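Local coordinates for protein synthesis inhibitor, putative (PDB 2B33), which is a calcium-binding member of the RutC (YjgF-like) family, described as a putative endoribonuclease and possibly active as a deaminase, at residues G52-G57 / L123-E128; E61-V66 / N101-R106; Y29-V34 / K71-A76. All coordinates share one frame; numbering follows the deposited sequence.

Contact 1 of 3, residues G52-G57 / L123-E128; sequences GELVQG and LPRNVE. With EDO (1,2-ethanediol), chain C.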
ATOM      1  N   GLY A  52      21.344 -11.287  11.790  1.00 35.75           N
ATOM      2  CA  GLY A  52      20.496 -10.178  12.229  1.00 35.85           C
ATOM      3  C   GLY A  52      21.034  -8.782  11.936  1.00 35.88           C
ATOM      4  O   GLY A  52      20.442  -7.799  12.373  1.00 35.55           O
ATOM      5  N   GLU A  53      22.119  -8.689  11.166  1.00 36.39           N
ATOM      6  CA  GLU A  53      22.758  -7.413  10.860  1.00 36.78           C
ATOM      7  C   GLU A  53      22.377  -6.872   9.495  1.00 35.61           C
ATOM      8  O   GLU A  53      22.003  -7.614   8.581  1.00 34.97           O
ATOM      9  CB  GLU A  53      24.277  -7.505  10.986  1.00 37.31           C
ATOM     10  CG  GLU A  53      24.761  -7.501  12.423  1.00 38.79           C
ATOM     11  CD  GLU A  53      26.254  -7.358  12.513  1.00 41.74           C
ATOM     12  OE1 GLU A  53      26.966  -8.040  11.740  1.00 45.23           O
ATOM     13  OE2 GLU A  53      26.716  -6.569  13.366  1.00 46.14           O
ATOM     14  N   LEU A  54      22.488  -5.554   9.392  1.00 35.45           N
ATOM     15  CA  LEU A  54      22.163  -4.827   8.184  1.00 36.58           C
ATOM     16  C   LEU A  54      23.244  -5.025   7.150  1.00 36.22           C
ATOM     17  O   LEU A  54      24.430  -4.866   7.462  1.00 36.36           O
ATOM     18  CB  LEU A  54      22.052  -3.323   8.478  1.00 36.53           C
ATOM     19  CG  LEU A  54      20.883  -2.856   9.344  1.00 37.11           C
ATOM     20  CD1 LEU A  54      21.065  -1.411   9.725  1.00 36.51           C
ATOM     21  CD2 LEU A  54      19.561  -3.059   8.604  1.00 39.76           C
ATOM     22  N   VAL A  55      22.843  -5.366   5.930  1.00 35.76           N
ATOM     23  CA  VAL A  55      23.790  -5.493   4.835  1.00 36.40           C
ATOM     24  C   VAL A  55      24.303  -4.081   4.574  1.00 37.58           C
ATOM     25  O   VAL A  55      23.507  -3.157   4.434  1.00 37.63           O
ATOM     26  CB  VAL A  55      23.149  -6.115   3.572  1.00 36.14           C
ATOM     27  CG1 VAL A  55      24.056  -5.963   2.349  1.00 35.33           C
ATOM     28  CG2 VAL A  55      22.838  -7.582   3.826  1.00 38.65           C
ATOM     29  N   GLN A  56      25.628  -3.930   4.557  1.00 38.99           N
ATOM     30  CA  GLN A  56      26.275  -2.641   4.353  1.00 40.57           C
ATOM     31  C   GLN A  56      27.174  -2.814   3.122  1.00 40.23           C
ATOM     32  O   GLN A  56      28.119  -3.602   3.143  1.00 42.40           O
ATOM     33  CB  GLN A  56      27.066  -2.224   5.608  1.00 40.66           C
ATOM     34  CG  GLN A  56      27.293  -0.713   5.699  1.00 42.98           C
ATOM     35  CD  GLN A  56      28.079  -0.268   6.931  1.00 43.20           C
ATOM     36  OE1 GLN A  56      28.948  -0.991   7.431  1.00 48.43           O
ATOM     37  NE2 GLN A  56      27.796   0.950   7.407  1.00 44.70           N
ATOM     38  N   GLY A  57      26.858  -2.087   2.053  1.00 39.20           N
ATOM     39  CA  GLY A  57      27.570  -2.187   0.776  1.00 37.70           C
ATOM     40  C   GLY A  57      26.802  -1.464  -0.321  1.00 36.38           C
ATOM     41  O   GLY A  57      26.254  -0.394  -0.079  1.00 37.70           O
ATOM     42  N   LEU A 123      13.228   4.934   6.671  1.00 35.90           N
ATOM     43  CA  LEU A 123      12.810   3.535   6.773  1.00 35.66           C
ATOM     44  C   LEU A 123      13.308   2.920   8.092  1.00 35.46           C
ATOM     45  O   LEU A 123      14.143   3.524   8.771  1.00 34.18           O
ATOM     46  CB  LEU A 123      13.342   2.753   5.557  1.00 36.21           C
ATOM     47  CG  LEU A 123      12.718   3.048   4.182  1.00 36.18           C
ATOM     48  CD1 LEU A 123      13.526   2.432   3.051  1.00 34.88           C
ATOM     49  CD2 LEU A 123      11.263   2.568   4.105  1.00 32.52           C
ATOM     50  N   PRO A 124      12.759   1.751   8.494  1.00 35.70           N
ATOM     51  CA  PRO A 124      13.222   1.102   9.728  1.00 36.49           C
ATOM     52  C   PRO A 124      14.734   0.847   9.739  1.00 36.23           C
ATOM     53  O   PRO A 124      15.307   0.556   8.690  1.00 34.86           O
ATOM     54  CB  PRO A 124      12.460  -0.230   9.724  1.00 36.35           C
ATOM     55  CG  PRO A 124      11.228   0.069   8.978  1.00 36.95           C
ATOM     56  CD  PRO A 124      11.667   0.979   7.878  1.00 35.69           C
ATOM     57  N   ARG A 125      15.364   1.009  10.905  1.00 36.56           N
ATOM     58  CA  ARG A 125      16.811   0.807  11.073  1.00 37.06           C
ATOM     59  C   ARG A 125      17.631   1.744  10.163  1.00 36.76           C
ATOM     60  O   ARG A 125      18.809   1.492   9.921  1.00 36.93           O
ATOM     61  CB  ARG A 125      17.201  -0.658  10.776  1.00 37.91           C
ATOM     62  CG  ARG A 125      16.457  -1.732  11.572  1.00 40.30           C
ATOM     63  CD  ARG A 125      17.004  -1.880  12.974  1.00 46.80           C
ATOM     64  NE  ARG A 125      18.313  -2.542  12.983  1.00 50.78           N
ATOM     65  CZ  ARG A 125      18.518  -3.863  12.944  1.00 52.22           C
ATOM     66  NH1 ARG A 125      17.503  -4.728  12.885  1.00 52.47           N
ATOM     67  NH2 ARG A 125      19.766  -4.332  12.958  1.00 49.57           N
ATOM     68  N   ASN A 126      17.014   2.833   9.693  1.00 36.30           N
ATOM     69  CA  ASN A 126      17.614   3.779   8.734  1.00 36.82           C
ATOM     70  C   ASN A 126      18.107   3.138   7.410  1.00 36.50           C
ATOM     71  O   ASN A 126      19.076   3.600   6.810  1.00 36.90           O
ATOM     72  CB  ASN A 126      18.702   4.662   9.393  1.00 36.61           C
ATOM     73  CG  ASN A 126      18.124   5.802  10.223  1.00 38.48           C
ATOM     74  OD1 ASN A 126      17.271   6.561   9.759  1.00 42.95           O
ATOM     75  ND2 ASN A 126      18.631   5.960  11.434  1.00 34.98           N
ATOM     76  N   VAL A 127      17.412   2.098   6.944  1.00 36.36           N
ATOM     77  CA  VAL A 127      17.759   1.450   5.678  1.00 35.40           C
ATOM     78  C   VAL A 127      17.319   2.326   4.494  1.00 36.08           C
ATOM     79  O   VAL A 127      16.582   3.297   4.665  1.00 36.71           O
ATOM     80  CB  VAL A 127      17.162   0.013   5.525  1.00 36.03           C
ATOM     81  CG1 VAL A 127      17.623  -0.875   6.671  1.00 34.78           C
ATOM     82  CG2 VAL A 127      15.633   0.023   5.378  1.00 34.03           C
ATOM     83  N   GLU A 128      17.773   1.957   3.301  1.00 36.04           N
ATOM     84  CA  GLU A 128      17.500   2.694   2.063  1.00 36.46           C
ATOM     85  C   GLU A 128      16.558   1.980   1.088  1.00 37.25           C
ATOM     86  O   GLU A 128      16.168   2.552   0.070  1.00 37.35           O
ATOM     87  CB  GLU A 128      18.843   2.978   1.397  1.00 36.16           C
ATOM     88  CG  GLU A 128      19.666   3.972   2.223  1.00 39.72           C
ATOM     89  CD  GLU A 128      21.100   3.569   2.443  1.00 42.64           C
ATOM     90  OE1 GLU A 128      21.378   2.359   2.486  1.00 42.75           O
ATOM     91  OE2 GLU A 128      21.945   4.476   2.641  1.00 51.24           O
TER
HETATM   92  C1  EDO C 129      29.964  -6.214   2.378  1.00 71.06           C
HETATM   93  O1  EDO C 129      30.537  -5.068   3.019  1.00 68.23           O
HETATM   94  C2  EDO C 129      30.988  -7.346   2.323  1.00 71.71           C
HETATM   95  O2  EDO C 129      30.496  -8.436   1.528  1.00 71.28           O
HETATM   96  O   HOH W   1      18.095  -7.683  14.647  1.00 40.95           O

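Contact 2 of 3, residues E61-V66 / N101-R106; sequences EKTERV and NEVYSR. With EDO (1,2-ethanediol), chain D.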
ATOM      1  N   GLU A  61      23.420  -5.063  -3.607  1.00 36.09           N
ATOM      2  CA  GLU A  61      23.578  -6.024  -2.513  1.00 37.20           C
ATOM      3  C   GLU A  61      22.445  -5.917  -1.490  1.00 36.01           C
ATOM      4  O   GLU A  61      22.006  -6.929  -0.952  1.00 36.86           O
ATOM      5  CB  GLU A  61      24.943  -5.828  -1.839  1.00 37.04           C
ATOM      6  CG  GLU A  61      26.112  -6.210  -2.745  1.00 38.72           C
ATOM      7  CD  GLU A  61      27.480  -5.919  -2.156  1.00 39.73           C
ATOM      8  OE1 GLU A  61      27.564  -5.209  -1.131  1.00 47.48           O
ATOM      9  OE2 GLU A  61      28.483  -6.406  -2.733  1.00 43.53           O
ATOM     10  N   LYS A  62      21.988  -4.697  -1.217  1.00 34.88           N
ATOM     11  CA  LYS A  62      20.871  -4.483  -0.292  1.00 33.59           C
ATOM     12  C   LYS A  62      19.543  -4.961  -0.897  1.00 34.40           C
ATOM     13  O   LYS A  62      18.744  -5.587  -0.209  1.00 34.19           O
ATOM     14  CB  LYS A  62      20.798  -3.023   0.148  1.00 33.79           C
ATOM     15  CG  LYS A  62      22.000  -2.611   1.006  1.00 31.41           C
ATOM     16  CD  LYS A  62      22.064  -1.130   1.246  1.00 30.14           C
ATOM     17  CE  LYS A  62      23.382  -0.753   1.902  1.00 31.15           C
ATOM     18  NZ  LYS A  62      23.603   0.703   1.955  1.00 32.89           N
ATOM     19  N   THR A  63      19.331  -4.688  -2.184  1.00 35.10           N
ATOM     20  CA  THR A  63      18.133  -5.132  -2.907  1.00 35.49           C
ATOM     21  C   THR A  63      18.098  -6.658  -3.024  1.00 36.38           C
ATOM     22  O   THR A  63      17.023  -7.272  -2.983  1.00 38.30           O
ATOM     23  CB  THR A  63      18.086  -4.538  -4.334  1.00 35.73           C
ATOM     24  OG1 THR A  63      18.196  -3.119  -4.263  1.00 31.60           O
ATOM     25  CG2 THR A  63      16.785  -4.904  -5.062  1.00 37.08           C
ATOM     26  N   GLU A  64      19.267  -7.260  -3.198  1.00 36.12           N
ATOM     27  CA  GLU A  64      19.386  -8.712  -3.276  1.00 36.59           C
ATOM     28  C   GLU A  64      18.901  -9.371  -1.989  1.00 36.51           C
ATOM     29  O   GLU A  64      18.201 -10.374  -2.030  1.00 35.19           O
ATOM     30  CB  GLU A  64      20.847  -9.105  -3.511  1.00 36.53           C
ATOM     31  CG  GLU A  64      21.087 -10.607  -3.677  1.00 34.39           C
ATOM     32  CD  GLU A  64      22.552 -10.961  -3.837  1.00 35.64           C
ATOM     33  OE1 GLU A  64      23.431 -10.202  -3.362  1.00 41.80           O
ATOM     34  OE2 GLU A  64      22.828 -12.024  -4.416  1.00 36.50           O
ATOM     35  N   ARG A  65      19.323  -8.808  -0.859  1.00 37.08           N
ATOM     36  CA  ARG A  65      18.952  -9.296   0.472  1.00 37.38           C
ATOM     37  C   ARG A  65      17.450  -9.151   0.706  1.00 37.32           C
ATOM     38  O   ARG A  65      16.801 -10.094   1.152  1.00 38.31           O
ATOM     39  CB  ARG A  65      19.738  -8.521   1.537  1.00 36.97           C
ATOM     40  CG  ARG A  65      19.611  -9.009   2.970  1.00 36.40           C
ATOM     41  CD  ARG A  65      20.178 -10.417   3.161  1.00 37.69           C
ATOM     42  NE  ARG A  65      19.222 -11.480   2.846  1.00 37.29           N
ATOM     43  CZ  ARG A  65      19.500 -12.785   2.801  1.00 36.18           C
ATOM     44  NH1 ARG A  65      20.731 -13.237   3.022  1.00 39.67           N
ATOM     45  NH2 ARG A  65      18.534 -13.655   2.517  1.00 39.21           N
ATOM     46  N   VAL A  66      16.908  -7.976   0.390  1.00 36.81           N
ATOM     47  CA  VAL A  66      15.464  -7.716   0.502  1.00 37.07           C
ATOM     48  C   VAL A  66      14.644  -8.728  -0.319  1.00 37.48           C
ATOM     49  O   VAL A  66      13.673  -9.299   0.182  1.00 38.32           O
ATOM     50  CB  VAL A  66      15.088  -6.282   0.032  1.00 37.02           C
ATOM     51  CG1 VAL A  66      13.583  -6.111  -0.058  1.00 37.03           C
ATOM     52  CG2 VAL A  66      15.654  -5.224   0.972  1.00 35.19           C
ATOM     53  N   ASN A 101      16.039  -1.702 -10.052  1.00 37.84           N
ATOM     54  CA  ASN A 101      15.349  -2.390 -11.143  1.00 38.47           C
ATOM     55  C   ASN A 101      16.190  -3.497 -11.765  1.00 38.42           C
ATOM     56  O   ASN A 101      15.655  -4.530 -12.165  1.00 37.59           O
ATOM     57  CB  ASN A 101      14.929  -1.415 -12.254  1.00 39.33           C
ATOM     58  CG  ASN A 101      13.753  -0.531 -11.866  1.00 41.58           C
ATOM     59  OD1 ASN A 101      13.317  -0.503 -10.719  1.00 49.29           O
ATOM     60  ND2 ASN A 101      13.235   0.202 -12.838  1.00 48.51           N
ATOM     61  N   GLU A 102      17.498  -3.260 -11.850  1.00 37.94           N
ATOM     62  CA  GLU A 102      18.458  -4.212 -12.417  1.00 38.60           C
ATOM     63  C   GLU A 102      18.431  -5.527 -11.635  1.00 37.24           C
ATOM     64  O   GLU A 102      18.317  -6.598 -12.218  1.00 37.18           O
ATOM     65  CB  GLU A 102      19.855  -3.570 -12.390  1.00 38.05           C
ATOM     66  CG  GLU A 102      20.981  -4.313 -13.079  1.00 42.03           C
ATOM     67  CD  GLU A 102      22.281  -3.501 -13.108  1.00 42.95           C
ATOM     68  OE1 GLU A 102      22.385  -2.469 -12.404  1.00 46.01           O
ATOM     69  OE2 GLU A 102      23.211  -3.895 -13.840  1.00 54.82           O
ATOM     70  N   VAL A 103      18.510  -5.430 -10.310  1.00 36.35           N
ATOM     71  CA  VAL A 103      18.455  -6.604  -9.429  1.00 35.78           C
ATOM     72  C   VAL A 103      17.025  -7.183  -9.385  1.00 35.96           C
ATOM     73  O   VAL A 103      16.846  -8.395  -9.399  1.00 36.06           O
ATOM     74  CB  VAL A 103      18.936  -6.269  -7.983  1.00 35.13           C
ATOM     75  CG1 VAL A 103      18.864  -7.505  -7.091  1.00 35.40           C
ATOM     76  CG2 VAL A 103      20.365  -5.697  -7.996  1.00 33.37           C
ATOM     77  N   TYR A 104      16.029  -6.301  -9.330  1.00 36.04           N
ATOM     78  CA  TYR A 104      14.611  -6.668  -9.302  1.00 36.54           C
ATOM     79  C   TYR A 104      14.234  -7.542 -10.506  1.00 36.30           C
ATOM     80  O   TYR A 104      13.534  -8.539 -10.349  1.00 36.25           O
ATOM     81  CB  TYR A 104      13.770  -5.387  -9.280  1.00 36.66           C
ATOM     82  CG  TYR A 104      12.287  -5.554  -9.072  1.00 36.59           C
ATOM     83  CD1 TYR A 104      11.449  -5.848 -10.135  1.00 38.94           C
ATOM     84  CD2 TYR A 104      11.712  -5.354  -7.823  1.00 36.89           C
ATOM     85  CE1 TYR A 104      10.088  -5.982  -9.962  1.00 36.64           C
ATOM     86  CE2 TYR A 104      10.347  -5.476  -7.642  1.00 36.03           C
ATOM     87  CZ  TYR A 104       9.537  -5.792  -8.719  1.00 36.97           C
ATOM     88  OH  TYR A 104       8.175  -5.929  -8.567  1.00 41.39           O
ATOM     89  N   SER A 105      14.714  -7.158 -11.692  1.00 36.67           N
ATOM     90  CA  SER A 105      14.477  -7.899 -12.941  1.00 37.56           C
ATOM     91  C   SER A 105      14.947  -9.349 -12.911  1.00 37.61           C
ATOM     92  O   SER A 105      14.398 -10.191 -13.620  1.00 36.64           O
ATOM     93  CB  SER A 105      15.201  -7.233 -14.117  1.00 37.09           C
ATOM     94  OG  SER A 105      14.741  -5.924 -14.344  1.00 40.36           O
ATOM     95  N   ARG A 106      15.983  -9.628 -12.123  1.00 37.83           N
ATOM     96  CA  ARG A 106      16.504 -10.990 -11.978  1.00 38.44           C
ATOM     97  C   ARG A 106      15.567 -11.900 -11.173  1.00 38.76           C
ATOM     98  O   ARG A 106      15.707 -13.115 -11.230  1.00 39.56           O
ATOM     99  CB  ARG A 106      17.917 -10.960 -11.378  1.00 38.51           C
ATOM    100  CG  ARG A 106      18.936 -10.398 -12.368  1.00 40.88           C
ATOM    101  CD  ARG A 106      20.123  -9.708 -11.717  1.00 44.16           C
ATOM    102  NE  ARG A 106      20.962  -9.082 -12.747  1.00 47.51           N
ATOM    103  CZ  ARG A 106      21.895  -8.142 -12.548  1.00 48.50           C
ATOM    104  NH1 ARG A 106      22.147  -7.639 -11.333  1.00 50.07           N
ATOM    105  NH2 ARG A 106      22.574  -7.676 -13.594  1.00 47.86           N
TER
HETATM  106  C1  EDO D 130      21.668 -11.945  -7.891  1.00 66.36           C
HETATM  107  O1  EDO D 130      21.245 -12.390  -6.597  1.00 64.48           O
HETATM  108  C2  EDO D 130      20.936 -10.652  -8.252  1.00 66.63           C
HETATM  109  O2  EDO D 130      21.847  -9.701  -8.823  1.00 63.90           O

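Contact 3 of 3, residues Y29-V34 / K71-A76; sequences YSQAVV and KAILEA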
ATOM      1  N   TYR A  29       3.794  -8.336  14.705  1.00 38.74           N
ATOM      2  CA  TYR A  29       3.473  -8.582  13.299  1.00 38.61           C
ATOM      3  C   TYR A  29       4.105  -9.906  12.859  1.00 38.47           C
ATOM      4  O   TYR A  29       4.938 -10.471  13.576  1.00 38.24           O
ATOM      5  CB  TYR A  29       3.942  -7.422  12.412  1.00 38.87           C
ATOM      6  CG  TYR A  29       5.437  -7.328  12.200  1.00 39.23           C
ATOM      7  CD1 TYR A  29       6.268  -6.788  13.174  1.00 40.65           C
ATOM      8  CD2 TYR A  29       6.016  -7.754  11.010  1.00 40.15           C
ATOM      9  CE1 TYR A  29       7.638  -6.698  12.973  1.00 42.60           C
ATOM     10  CE2 TYR A  29       7.376  -7.668  10.798  1.00 41.29           C
ATOM     11  CZ  TYR A  29       8.184  -7.138  11.781  1.00 42.47           C
ATOM     12  OH  TYR A  29       9.543  -7.053  11.572  1.00 43.35           O
ATOM     13  N   SER A  30       3.675 -10.399  11.699  1.00 37.57           N
ATOM     14  CA  SER A  30       4.167 -11.648  11.119  1.00 36.74           C
ATOM     15  C   SER A  30       4.882 -11.335   9.813  1.00 36.13           C
ATOM     16  O   SER A  30       4.623 -10.300   9.209  1.00 36.62           O
ATOM     17  CB  SER A  30       2.996 -12.598  10.844  1.00 36.56           C
ATOM     18  OG  SER A  30       2.275 -12.893  12.026  1.00 35.58           O
ATOM     19  N   GLN A  31       5.780 -12.225   9.388  1.00 36.06           N
ATOM     20  CA  GLN A  31       6.501 -12.070   8.115  1.00 36.07           C
ATOM     21  C   GLN A  31       5.495 -12.027   6.963  1.00 35.38           C
ATOM     22  O   GLN A  31       5.645 -11.238   6.027  1.00 34.03           O
ATOM     23  CB  GLN A  31       7.501 -13.207   7.899  1.00 35.74           C
ATOM     24  CG  GLN A  31       8.678 -13.211   8.869  1.00 35.77           C
ATOM     25  CD  GLN A  31       9.498 -14.482   8.806  1.00 37.21           C
ATOM     26  OE1 GLN A  31       8.975 -15.559   8.526  1.00 36.54           O
ATOM     27  NE2 GLN A  31      10.789 -14.369   9.100  1.00 35.77           N
ATOM     28  N   ALA A  32       4.482 -12.892   7.038  1.00 34.60           N
ATOM     29  CA  ALA A  32       3.392 -12.885   6.078  1.00 34.38           C
ATOM     30  C   ALA A  32       2.163 -13.533   6.687  1.00 34.17           C
ATOM     31  O   ALA A  32       2.247 -14.161   7.738  1.00 34.01           O
ATOM     32  CB  ALA A  32       3.796 -13.586   4.805  1.00 35.01           C
ATOM     33  N   VAL A  33       1.022 -13.337   6.034  1.00 35.15           N
ATOM     34  CA  VAL A  33      -0.248 -13.931   6.439  1.00 34.93           C
ATOM     35  C   VAL A  33      -0.899 -14.509   5.192  1.00 35.79           C
ATOM     36  O   VAL A  33      -1.079 -13.803   4.205  1.00 35.96           O
ATOM     37  CB  VAL A  33      -1.213 -12.894   7.057  1.00 35.48           C
ATOM     38  CG1 VAL A  33      -2.549 -13.547   7.474  1.00 34.87           C
ATOM     39  CG2 VAL A  33      -0.579 -12.221   8.256  1.00 37.41           C
ATOM     40  N   VAL A  34      -1.245 -15.791   5.249  1.00 36.29           N
ATOM     41  CA  VAL A  34      -1.890 -16.475   4.144  1.00 36.46           C
ATOM     42  C   VAL A  34      -3.365 -16.659   4.487  1.00 36.22           C
ATOM     43  O   VAL A  34      -3.697 -17.230   5.525  1.00 36.17           O
ATOM     44  CB  VAL A  34      -1.228 -17.850   3.871  1.00 36.99           C
ATOM     45  CG1 VAL A  34      -1.993 -18.649   2.791  1.00 36.05           C
ATOM     46  CG2 VAL A  34       0.223 -17.659   3.463  1.00 34.11           C
ATOM     47  N   LYS A  71      11.526 -13.714  -1.098  1.00 35.96           N
ATOM     48  CA  LYS A  71      11.461 -15.037  -1.735  1.00 36.01           C
ATOM     49  C   LYS A  71      11.357 -16.194  -0.732  1.00 35.81           C
ATOM     50  O   LYS A  71      10.606 -17.147  -0.946  1.00 34.69           O
ATOM     51  CB  LYS A  71      12.688 -15.234  -2.633  1.00 36.17           C
ATOM     52  CG  LYS A  71      12.687 -16.513  -3.460  1.00 35.46           C
ATOM     53  CD  LYS A  71      13.895 -16.563  -4.366  1.00 36.06           C
ATOM     54  CE  LYS A  71      13.888 -17.825  -5.200  1.00 38.62           C
ATOM     55  NZ  LYS A  71      15.074 -17.891  -6.092  1.00 42.27           N
ATOM     56  N   ALA A  72      12.137 -16.110   0.341  1.00 36.50           N
ATOM     57  CA  ALA A  72      12.119 -17.105   1.405  1.00 36.01           C
ATOM     58  C   ALA A  72      10.751 -17.174   2.080  1.00 36.84           C
ATOM     59  O   ALA A  72      10.273 -18.258   2.383  1.00 38.06           O
ATOM     60  CB  ALA A  72      13.177 -16.783   2.430  1.00 35.64           C
ATOM     61  N   ILE A  73      10.123 -16.017   2.300  1.00 37.56           N
ATOM     62  CA  ILE A  73       8.800 -15.940   2.941  1.00 37.59           C
ATOM     63  C   ILE A  73       7.730 -16.548   2.039  1.00 37.95           C
ATOM     64  O   ILE A  73       6.908 -17.336   2.501  1.00 39.35           O
ATOM     65  CB  ILE A  73       8.438 -14.486   3.332  1.00 37.29           C
ATOM     66  CG1 ILE A  73       9.392 -14.000   4.424  1.00 37.27           C
ATOM     67  CG2 ILE A  73       7.000 -14.394   3.869  1.00 35.66           C
ATOM     68  CD1 ILE A  73       9.435 -12.504   4.614  1.00 35.86           C
ATOM     69  N   LEU A  74       7.738 -16.167   0.766  1.00 37.87           N
ATOM     70  CA  LEU A  74       6.817 -16.742  -0.215  1.00 37.17           C
ATOM     71  C   LEU A  74       6.931 -18.258  -0.196  1.00 37.05           C
ATOM     72  O   LEU A  74       5.938 -18.950   0.013  1.00 36.84           O
ATOM     73  CB  LEU A  74       7.128 -16.223  -1.622  1.00 36.58           C
ATOM     74  CG  LEU A  74       6.803 -14.748  -1.884  1.00 36.52           C
ATOM     75  CD1 LEU A  74       7.612 -14.196  -3.044  1.00 33.89           C
ATOM     76  CD2 LEU A  74       5.306 -14.547  -2.120  1.00 36.25           C
ATOM     77  N   GLU A  75       8.153 -18.756  -0.377  1.00 37.10           N
ATOM     78  CA  GLU A  75       8.424 -20.205  -0.418  1.00 38.48           C
ATOM     79  C   GLU A  75       8.136 -20.973   0.882  1.00 37.95           C
ATOM     80  O   GLU A  75       7.851 -22.164   0.833  1.00 38.19           O
ATOM     81  CB  GLU A  75       9.856 -20.462  -0.903  1.00 38.85           C
ATOM     82  CG  GLU A  75      10.060 -20.072  -2.372  1.00 39.82           C
ATOM     83  CD  GLU A  75      11.495 -20.224  -2.858  1.00 39.82           C
ATOM     84  OE1 GLU A  75      12.421 -20.377  -2.032  1.00 37.99           O
ATOM     85  OE2 GLU A  75      11.700 -20.168  -4.088  1.00 41.71           O
ATOM     86  N   ALA A  76       8.215 -20.295   2.026  1.00 38.11           N
ATOM     87  CA  ALA A  76       7.909 -20.910   3.320  1.00 37.22           C
ATOM     88  C   ALA A  76       6.405 -21.171   3.491  1.00 36.67           C
ATOM     89  O   ALA A  76       6.021 -22.060   4.249  1.00 36.07           O
ATOM     90  CB  ALA A  76       8.411 -20.032   4.441  1.00 37.43           C
TER

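Contact 1 of 3, residues G52-G57 / L123-E128
Leu54 and Val127 mark the closest approach of two loop backbones, with CA atoms 8.1 Å apart, and no direct hydrogen bond links 52-57 to 123-128. Side chains fill the interval, chiefly that of Leu54. Its CG stands beside the backbone N and anti to the carbonyl carbon (chi1 -68°), which carries the forked end across to the other loop. The fork is shared between two partners. Methyl CD2 presses on Val127 CG1 at 3.5 Å, the two side chains meeting at about a right angle, while CD1 settles against the backbone of Arg125, 3.7 Å from its O. Both methyls also touch Arg125 CB, which lies 4.0 Å from Leu54 CD2. Arg125 and Asn126 are the central residues of a type I' beta turn, closed by a hydrogen bond from Val127 N to Pro124 O. The arginine chain bends at chi2 (-79°) and again at chi3 (-73°), and its guanidinium ends up presenting an edge to Gly52. Gly52 O lies in the guanidinium plane, 3.6 Å from NH2 of Arg125, an approach too long to be a hydrogen bond. A water offers a looser link: it donates to Gly52 O over 3.3 Å and weakly accepts from Arg125 NH1. Ile47 packs on both Leu54 and Arg125, and Gly52 is close in space to Asp48 and Glu50, residues seen to bind calcium in this protein although no ion occupies the site in this chain. Pro124 and Leu123 meet Phe117 and Val118 of the second subunit. The chemistry is therefore van der Waals contact around one leucine, edged by a weak, water-mediated polar link, and implies that the two loops are apposed by shape more than by directional bonds.

Contact 2 of 3, residues E61-V66 / N101-R106
Glu64 and Val103 bring helices 59-76 and 97-108 together, their CA atoms only 6.6 Å apart. Followed outward, the Glu64 side chain begins with CB, 4.4 Å from Val103 CG1 at the edge of the helix interface. CG is anti to the backbone N (chi1 -177°) and the chain stays extended beyond it, leading the carboxylate away from the second helix to the neighbourhood of a bound 1,2-ethanediol, probably a leftover of crystallisation. Diol O1 lies 3.4 Å from both CG and CD of Glu64, and donates to OE2 over 2.7 Å. At its other end the diol accepts a longer and bent hydrogen bond from Arg106 NH1 to O2, 3.3 Å with an N-H...O angle of 138°, so the diol spans the acid and the base of the two helices. Beneath this polar rim the interface is apolar. Thr63 and Val103 slide past each other in opposite directions, with Thr63 CG2 3.9 Å from Val103 CB; the same valine sends CG1 to the backbone N of Glu64. The hydroxyl OG1 of Thr63 is hydrogen-bonded to Ile59 O one turn earlier in its own helix. The two helices pack side by side, and helix 59-76 also lies on the sheet, where Val66 touches Ile129 and Ile131; Tyr104 packs on Pro28 of the third subunit. Segments 61-66 and 101-106 thus meet through small branched side chains with no direct hydrogen bond between them, which permits close approach, whereas the oppositely charged groups at the rim are linked through the diol.

Contact 3 of 3, residues Y29-V34 / K71-A76
Ile73 packs its branched side chain on Ala32 and Gln31, seating the long helix 59-76 on the start of strand 32-35 in the helix-on-sheet architecture of the YjgF-like fold. Backbones come closest at Gln31 and Ile73, whose CA atoms are 6.9 Å apart. The isoleucine divides its two branches between the partners. Its CG2 methyl, anti to the backbone N, points at the strand and meets the methyl of Ala32; the longer arm, CG1 and CD1, starts beside the backbone N (chi1 -66°) and is carried on nearly extended by chi2 of 163°, to lie over the CB of Gln31. There CD1 is 3.9 Å from Gln31 CB, and CG1 is 4.0 Å from the same CB atom. Of the Gln31 side chain, it is CB that meets Ile73, and the backbone O of Gln31 lies near Ile73 CG2. The glutamine CG, too, stands beside the backbone N (chi1 -68°), and the extended chain beyond it takes the amide to other partners: NE2 donates to Pro23 O and OE1 accepts from Thr19 N, which satisfies both ends of a buried amide and fixes its rotation. Gln31 has a helical backbone conformation just before the chain straightens into the strand at Ala32. An alanine in place of Ile73 would remove both arms, and is likely to leave a gap over Ala32 and the Gln31 CB between helix and strand. Strand 32-35 runs between strands 15-17 and 38-44, and Ala22 and Gln44 also adjoin Ile73. On the strand side, Ser30 OG bonds Arg112 O of the second subunit. The closest approach of 29-34 and 71-76 is the tight carbon pair Ala32 CB to Ile73 CG2, 3.4 Å apart.

Overall arrangement
Contacts 2 and 3 are buried and both use helix 59-76, lying on opposite sides of the chain's centre: one joins it to helix 97-108, the other to strand 32-35. Contact 1 is partly exposed and brings together two loops, one leading into that helix and the other preceding strand 129-136. It touches contact 2, where Glu128 OE1 and Lys62 NZ form a salt bridge, but not contact 3, with centres about 20 Å apart. None has a direct hydrogen bond between its segments. Contact 3 is wholly apolar across the interface, contact 2 adds a charged rim bridged by ethanediol, and contact 1 a weak water link beside an arginine.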